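Local atomic coordinates of protein toll (Drosophila melanogaster, PDB entry 4LXR), a protein that serves as the cell-surface receptor for cleaved Spätzle, signalling dorsal-ventral polarity in the embryo and antifungal defence. Residues N496-N501 with N525-D530. Sequence-based numbering, arbitrary orientation.
With NAG (2-acetamido-2-deoxy-beta-D-glucopyranose), chain F.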
# COMPACT_ATOMS: atom_id res chain seq x y z
N ASN A 496 -7.53 -16.98 12.92
CA ASN A 496 -6.42 -16.02 12.92
C ASN A 496 -6.79 -14.74 12.17
O ASN A 496 -6.05 -14.28 11.31
CB ASN A 496 -5.19 -16.68 12.29
CG ASN A 496 -3.93 -15.83 12.43
OD1 ASN A 496 -3.80 -15.02 13.36
ND2 ASN A 496 -2.99 -16.01 11.50
N ARG A 497 -7.96 -14.18 12.50
CA ARG A 497 -8.41 -12.89 11.96
C ARG A 497 -8.41 -12.84 10.43
O ARG A 497 -7.91 -11.89 9.83
CB ARG A 497 -7.59 -11.73 12.54
CG ARG A 497 -7.66 -11.64 14.08
CD ARG A 497 -7.46 -10.22 14.59
NE ARG A 497 -6.30 -9.57 13.99
CZ ARG A 497 -5.06 -9.62 14.49
NH1 ARG A 497 -4.07 -9.00 13.87
NH2 ARG A 497 -4.81 -10.31 15.60
N LEU A 498 -9.02 -13.85 9.82
CA LEU A 498 -9.00 -13.99 8.38
C LEU A 498 -9.77 -12.88 7.67
O LEU A 498 -10.95 -12.62 7.97
CB LEU A 498 -9.53 -15.36 7.94
CG LEU A 498 -9.54 -15.60 6.42
CD1 LEU A 498 -8.13 -15.41 5.80
CD2 LEU A 498 -10.10 -16.98 6.09
N HIS A 499 -9.09 -12.24 6.73
CA HIS A 499 -9.69 -11.26 5.84
C HIS A 499 -9.63 -11.76 4.40
O HIS A 499 -8.55 -12.05 3.86
CB HIS A 499 -8.98 -9.92 5.96
CG HIS A 499 -9.34 -9.15 7.20
ND1 HIS A 499 -8.81 -9.45 8.44
CD2 HIS A 499 -10.18 -8.10 7.39
CE1 HIS A 499 -9.30 -8.61 9.33
NE2 HIS A 499 -10.13 -7.78 8.72
N VAL A 500 -10.80 -11.86 3.79
CA VAL A 500 -10.94 -12.34 2.43
C VAL A 500 -11.44 -11.20 1.57
O VAL A 500 -12.40 -10.52 1.93
CB VAL A 500 -11.94 -13.50 2.37
CG1 VAL A 500 -12.08 -14.02 0.93
CG2 VAL A 500 -11.51 -14.61 3.32
N ASN A 501 -10.79 -10.98 0.43
CA ASN A 501 -11.20 -9.96 -0.52
C ASN A 501 -11.86 -10.61 -1.71
O ASN A 501 -11.21 -11.35 -2.44
CB ASN A 501 -9.98 -9.15 -0.99
CG ASN A 501 -10.35 -7.78 -1.51
OD1 ASN A 501 -11.27 -7.63 -2.31
ND2 ASN A 501 -9.63 -6.75 -1.04
N ASN A 525 -15.37 -18.75 15.02
CA ASN A 525 -14.41 -17.74 14.59
C ASN A 525 -15.10 -16.49 14.04
O ASN A 525 -16.33 -16.42 14.00
CB ASN A 525 -13.47 -18.33 13.53
CG ASN A 525 -14.21 -18.86 12.31
OD1 ASN A 525 -15.41 -19.17 12.38
ND2 ASN A 525 -13.51 -18.97 11.19
N LEU A 526 -14.31 -15.51 13.62
CA LEU A 526 -14.86 -14.37 12.89
C LEU A 526 -14.03 -14.04 11.66
O LEU A 526 -12.86 -13.68 11.75
CB LEU A 526 -15.00 -13.14 13.79
CG LEU A 526 -15.49 -11.89 13.05
CD1 LEU A 526 -16.81 -12.16 12.35
CD2 LEU A 526 -15.63 -10.72 14.00
N VAL A 527 -14.66 -14.16 10.49
CA VAL A 527 -14.02 -13.91 9.21
C VAL A 527 -14.64 -12.71 8.52
O VAL A 527 -15.85 -12.65 8.36
CB VAL A 527 -14.18 -15.12 8.28
CG1 VAL A 527 -13.38 -14.92 7.00
CG2 VAL A 527 -13.74 -16.40 9.00
N HIS A 528 -13.81 -11.75 8.12
CA HIS A 528 -14.28 -10.61 7.33
C HIS A 528 -14.22 -10.94 5.85
O HIS A 528 -13.25 -11.53 5.38
CB HIS A 528 -13.44 -9.36 7.60
CG HIS A 528 -13.48 -8.90 9.03
ND1 HIS A 528 -14.21 -7.81 9.44
CD2 HIS A 528 -12.87 -9.39 10.14
CE1 HIS A 528 -14.06 -7.64 10.74
NE2 HIS A 528 -13.25 -8.58 11.19
N VAL A 529 -15.26 -10.56 5.11
CA VAL A 529 -15.30 -10.78 3.67
C VAL A 529 -15.74 -9.52 2.93
O VAL A 529 -16.83 -9.01 3.17
CB VAL A 529 -16.26 -11.93 3.27
CG1 VAL A 529 -16.14 -12.22 1.79
CG2 VAL A 529 -15.98 -13.19 4.09
N ASP A 530 -14.89 -9.03 2.03
CA ASP A 530 -15.21 -7.83 1.27
C ASP A 530 -15.90 -8.18 -0.04
O ASP A 530 -15.29 -8.76 -0.93
CB ASP A 530 -13.93 -7.03 1.00
CG ASP A 530 -14.22 -5.62 0.55
OD1 ASP A 530 -15.33 -5.37 0.04
OD2 ASP A 530 -13.33 -4.75 0.69
C1 NAG F . -10.14 -5.46 -1.42
C2 NAG F . -9.92 -4.41 -0.31
C3 NAG F . -10.45 -3.04 -0.74
C4 NAG F . -9.99 -2.67 -2.14
C5 NAG F . -10.27 -3.82 -3.10
C6 NAG F . -9.80 -3.56 -4.51
C7 NAG F . -9.90 -4.93 2.09
C8 NAG F . -8.46 -4.55 2.08
N2 NAG F . -10.55 -4.84 0.92
O3 NAG F . -10.01 -2.07 0.20
O4 NAG F . -10.75 -1.56 -2.64
O5 NAG F . -9.59 -4.99 -2.63
O6 NAG F . -8.39 -3.43 -4.56
O7 NAG F . -10.47 -5.30 3.11
O HOH W 1 -10.87 -15.17 11.19
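Val500 sits between His528 and Asp530 in the backbone ladder that joins two parallel strands of Toll's extracellular leucine-rich-repeat solenoid, a fold in which each turn adds one strand beside the last. Its N donates to His528 O (2.9 Å) and its O accepts from Asp530 N, while His528 N reaches back to Leu498 O. Ahead of the strands, where the direct bonds stop, a water bridges Leu498 N and Leu526 O. Side chains alternate between two faces. On the face of Val500 and Val529, Val527 CG1 lies 3.9 Å from Leu498 CG, with Val500 CG2 close by. On the other, His499 and His528 both hold CG anti to the carbonyl carbon (chi1 -76° and -61°), which sends their rings the same way, side by side. The planes are 3° apart but offset, with little overlap: His499 NE2 lies over one face of the His528 ring, displaced toward its rim, 3.5 Å from CD2. The His499 ring is steadied from the loop just before its strand, ND1 donating to Arg497 O from above the carbonyl plane (2.9 Å). An alanine at His499 would probably leave Arg497 O without this donor and take away the imidazole that lies against His528. Further along the same face, Asn501 carries an N-linked glycan. Its OD1 is held by Thr503, and the acetamido N2 of the first N-acetylglucosamine donates to Asp530 OD2 at 2.8 Å.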